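Local coordinates for protein member of s1p family of ribosomal proteins (Pyrococcus furiosus, PDB 5YH1) that binds manganese and probably acts as an exonuclease on nucleic acids, this chain being the DHH-domain portion of the longer protein, at residues A[64-67]-A[68-72]; A[203-206]-A[207-210]. All coordinates share one frame; numbering follows the deposited sequence.

Both contacts are turns of neighbouring helices in the DHH domain. Contact 1, at the start of helix 66-86, carries the metal ligand D67; contact 2 is the later part of helix 199-210. Their centres are about 15 Å apart, and the two helices meet where A71 CB lies 3.6 Å from A203 CB. From that junction the side chain of A203 is about 10 Å from the manganese ion, so contact 2 lies clear of the metal, but the start of the same helix reaches its ligand: the backbone N-H groups of A199 and G200 donate to the carboxylate of D67. Contact 1 thus supplies one first-shell ligand, while the helix of contact 2 begins in the second shell.

Contact 1 of 2, residues A[64-67]-A[68-72]. With MN (manganese (II) ion), chain F.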
loop_
_atom_site.group_PDB
_atom_site.type_symbol
_atom_site.label_atom_id
_atom_site.label_comp_id
_atom_site.label_asym_id
_atom_site.label_seq_id
_atom_site.Cartn_x
_atom_site.Cartn_y
_atom_site.Cartn_z
ATOM N N ALA A 64 11.288 7.213 11.394
ATOM C CA ALA A 64 10.725 5.984 11.946
ATOM C C ALA A 64 11.787 5.053 12.545
ATOM O O ALA A 64 11.815 3.860 12.238
ATOM C CB ALA A 64 9.928 5.242 10.873
ATOM N N ASP A 65 12.664 5.588 13.391
ATOM C CA ASP A 65 13.587 4.750 14.148
ATOM C C ASP A 65 13.515 5.092 15.630
ATOM O O ASP A 65 12.705 5.935 16.042
ATOM C CB ASP A 65 15.011 4.825 13.580
ATOM C CG ASP A 65 15.654 6.189 13.735
ATOM O OD1 ASP A 65 15.038 7.145 14.259
ATOM O OD2 ASP A 65 16.802 6.317 13.283
ATOM N N THR A 66 14.333 4.422 16.433
ATOM C CA THR A 66 14.235 4.550 17.875
ATOM C C THR A 66 14.339 6.009 18.319
ATOM O O THR A 66 13.496 6.482 19.076
ATOM C CB THR A 66 15.277 3.660 18.594
ATOM O OG1 THR A 66 14.900 2.283 18.443
ATOM C CG2 THR A 66 15.345 3.986 20.084
ATOM N N ASP A 67 15.347 6.716 17.819
ATOM C CA ASP A 67 15.568 8.127 18.190
ATOM C C ASP A 67 14.370 8.987 17.776
ATOM O O ASP A 67 13.862 9.789 18.565
ATOM C CB ASP A 67 16.865 8.629 17.548
ATOM C CG ASP A 67 17.210 10.069 17.925
ATOM O OD1 ASP A 67 17.147 10.415 19.123
ATOM O OD2 ASP A 67 17.562 10.850 17.008
ATOM N N GLY A 68 13.895 8.785 16.549
ATOM C CA GLY A 68 12.731 9.521 16.044
ATOM C C GLY A 68 11.430 9.243 16.771
ATOM O O GLY A 68 10.710 10.178 17.117
ATOM N N TYR A 69 11.118 7.965 17.001
ATOM C CA TYR A 69 9.918 7.607 17.760
ATOM C C TYR A 69 10.012 8.191 19.159
ATOM O O TYR A 69 9.059 8.784 19.671
ATOM C CB TYR A 69 9.723 6.076 17.847
ATOM C CG TYR A 69 8.902 5.508 16.708
ATOM C CD1 TYR A 69 7.519 5.470 16.776
ATOM C CD2 TYR A 69 9.506 5.014 15.567
ATOM C CE1 TYR A 69 6.763 4.969 15.723
ATOM C CE2 TYR A 69 8.756 4.497 14.515
ATOM C CZ TYR A 69 7.389 4.486 14.599
ATOM O OH TYR A 69 6.642 3.980 13.556
ATOM N N THR A 70 11.165 8.017 19.790
ATOM C CA THR A 70 11.338 8.522 21.155
ATOM C C THR A 70 11.097 10.034 21.206
ATOM O O THR A 70 10.374 10.531 22.068
ATOM C CB THR A 70 12.726 8.160 21.705
ATOM O OG1 THR A 70 12.903 6.748 21.612
ATOM C CG2 THR A 70 12.856 8.573 23.157
ATOM N N ALA A 71 11.671 10.750 20.246
ATOM C CA ALA A 71 11.511 12.200 20.150
ATOM C C ALA A 71 10.055 12.579 19.933
ATOM O O ALA A 71 9.516 13.444 20.623
ATOM C CB ALA A 71 12.368 12.744 19.021
ATOM N N GLY A 72 9.406 11.911 18.989
ATOM C CA GLY A 72 8.006 12.187 18.711
ATOM C C GLY A 72 7.114 11.931 19.901
ATOM O O GLY A 72 6.214 12.735 20.203
HETATM MN MN MN F . 18.431 10.484 15.116
HETATM O O HOH W 1 17.394 8.712 14.421
HETATM O O HOH W 2 19.724 9.923 13.394
#
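D65 caps helix 66-86 at its N-terminus: OD1 takes the N-H of G68, 3.0 Å from G68 N and nearly in line with its own C-O bond. The turn is the D-x-D-G signature of DHH phosphoesterases. With CG set between backbone N and carbonyl carbon (chi1 66°), the D65 carboxylate folds back over the helix start, and D65 OD2 accepts from a water that is itself a manganese ligand. The side chain of D67 leads to the metal. CB, beside G68 N, carries the carboxylate toward the ion, CG is 3.1 Å from the manganese ion, and OD2 binds the ion at 2.1 Å while also accepting from A199 N; OD1 is held by G200 N and T198 OG1. D137, H163 and D229 complete the protein ligands. Behind the cap, T66 O is gripped from opposite faces of its carbonyl plane by T70 N and T70 OG1 (2.6 Å from OG1), and Y69 CE2 rests 3.6 Å from A64 CA. With an alanine in place of D65, G68 N would probably lose its cap and the metal-bound water this acceptor. One carboxylate therefore links helix start to metal-bound water, while the other binds the ion directly.

Contact 2 of 2, residues A[203-206]-A[207-210]; sequences ATEV and ARYI
E205 and R208 run side by side along one turn of helix 199-210, an i to i+3 salt bridge on an alpha-helix of the DHH domain. Both side chains point the same way, yet their flat ends stand nearly perpendicular, carboxylate and guanidinium planes 79° apart. R208 NH1 comes within 2.7 Å of E205 OE1, but the hydrogen bond is weak because the N-H points well off the line (122°). The approach depends on two bends: E205 turns at chi2 (-69°) and R208 at chi3, bringing NH1 alongside the carboxylate. Other partners share these groups: Y239 OH and L28 N hold E205 OE2, E215 pairs with R208 NE, and the backbone oxygens of V25 and G26 receive N-H groups of the guanidinium. A buried pair of opposite charges is thereby anchored to the loop ahead of helix 32-53. Next along, the Y209 ring is turned edge-on to the preceding turn, with E205 O near the ring plane and 3.2 Å from CD1; that same oxygen accepts from Y209 N nearly end-on. V206 and I210 are apolar and cross at a slant, and I210 also packs against I48 and L75 of the flanking helices 32-53 and 66-86. The nearest side-chain atoms of V206 and I210 are CG1 and CD1, 3.7 Å apart.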
loop_
_atom_site.group_PDB
_atom_site.type_symbol
_atom_site.label_atom_id
_atom_site.label_comp_id
_atom_site.label_asym_id
_atom_site.label_seq_id
_atom_site.Cartn_x
_atom_site.Cartn_y
_atom_site.Cartn_z
ATOM N N ALA A 203 14.349 16.799 21.763
ATOM C CA ALA A 203 12.892 16.828 21.818
ATOM C C ALA A 203 12.381 16.691 23.231
ATOM O O ALA A 203 11.347 17.268 23.587
ATOM C CB ALA A 203 12.306 15.736 20.936
ATOM N N THR A 204 13.072 15.889 24.035
ATOM C CA THR A 204 12.709 15.769 25.448
ATOM C C THR A 204 12.880 17.116 26.152
ATOM O O THR A 204 12.004 17.526 26.910
ATOM C CB THR A 204 13.525 14.671 26.159
ATOM O OG1 THR A 204 13.205 13.394 25.593
ATOM C CG2 THR A 204 13.220 14.642 27.643
ATOM N N GLU A 205 13.968 17.833 25.869
ATOM C CA GLU A 205 14.162 19.159 26.482
ATOM C C GLU A 205 13.086 20.134 25.988
ATOM O O GLU A 205 12.452 20.820 26.798
ATOM C CB GLU A 205 15.562 19.713 26.232
ATOM C CG GLU A 205 16.703 18.840 26.756
ATOM C CD GLU A 205 16.819 18.764 28.285
ATOM O OE1 GLU A 205 16.045 19.417 29.016
ATOM O OE2 GLU A 205 17.707 18.036 28.774
ATOM N N VAL A 206 12.820 20.158 24.680
ATOM C CA VAL A 206 11.724 20.996 24.173
ATOM C C VAL A 206 10.426 20.643 24.882
ATOM O O VAL A 206 9.679 21.540 25.311
ATOM C CB VAL A 206 11.529 20.905 22.646
ATOM C CG1 VAL A 206 10.272 21.661 22.226
ATOM C CG2 VAL A 206 12.732 21.474 21.913
ATOM N N ALA A 207 10.161 19.346 25.028
ATOM C CA ALA A 207 8.934 18.898 25.690
ATOM C C ALA A 207 8.805 19.436 27.117
ATOM O O ALA A 207 7.709 19.766 27.562
ATOM C CB ALA A 207 8.848 17.379 25.696
ATOM N N ARG A 208 9.922 19.511 27.833
ATOM C CA ARG A 208 9.929 20.052 29.195
ATOM C C ARG A 208 9.544 21.538 29.206
ATOM O O ARG A 208 8.835 21.985 30.108
ATOM C CB ARG A 208 11.299 19.843 29.861
ATOM C CG ARG A 208 11.621 18.384 30.167
ATOM C CD ARG A 208 13.034 18.193 30.711
ATOM N NE ARG A 208 13.261 19.057 31.872
ATOM C CZ ARG A 208 13.902 20.227 31.852
ATOM N NH1 ARG A 208 14.463 20.705 30.748
ATOM N NH2 ARG A 208 13.993 20.927 32.967
ATOM N N TYR A 209 9.995 22.295 28.208
ATOM C CA TYR A 209 9.572 23.688 28.068
ATOM C C TYR A 209 8.102 23.817 27.662
ATOM O O TYR A 209 7.414 24.739 28.099
ATOM C CB TYR A 209 10.462 24.438 27.084
ATOM C CG TYR A 209 11.819 24.782 27.654
ATOM C CD1 TYR A 209 12.824 23.830 27.716
ATOM C CD2 TYR A 209 12.100 26.057 28.139
ATOM C CE1 TYR A 209 14.073 24.127 28.224
ATOM C CE2 TYR A 209 13.350 26.362 28.653
ATOM C CZ TYR A 209 14.330 25.386 28.701
ATOM O OH TYR A 209 15.580 25.659 29.213
ATOM N N ILE A 210 7.613 22.893 26.835
ATOM C CA ILE A 210 6.206 22.902 26.456
ATOM C C ILE A 210 5.340 22.652 27.678
ATOM O O ILE A 210 4.356 23.357 27.888
ATOM C CB ILE A 210 5.889 21.851 25.363
ATOM C CG1 ILE A 210 6.520 22.273 24.038
ATOM C CG2 ILE A 210 4.385 21.687 25.187
ATOM C CD1 ILE A 210 6.664 21.147 23.041
#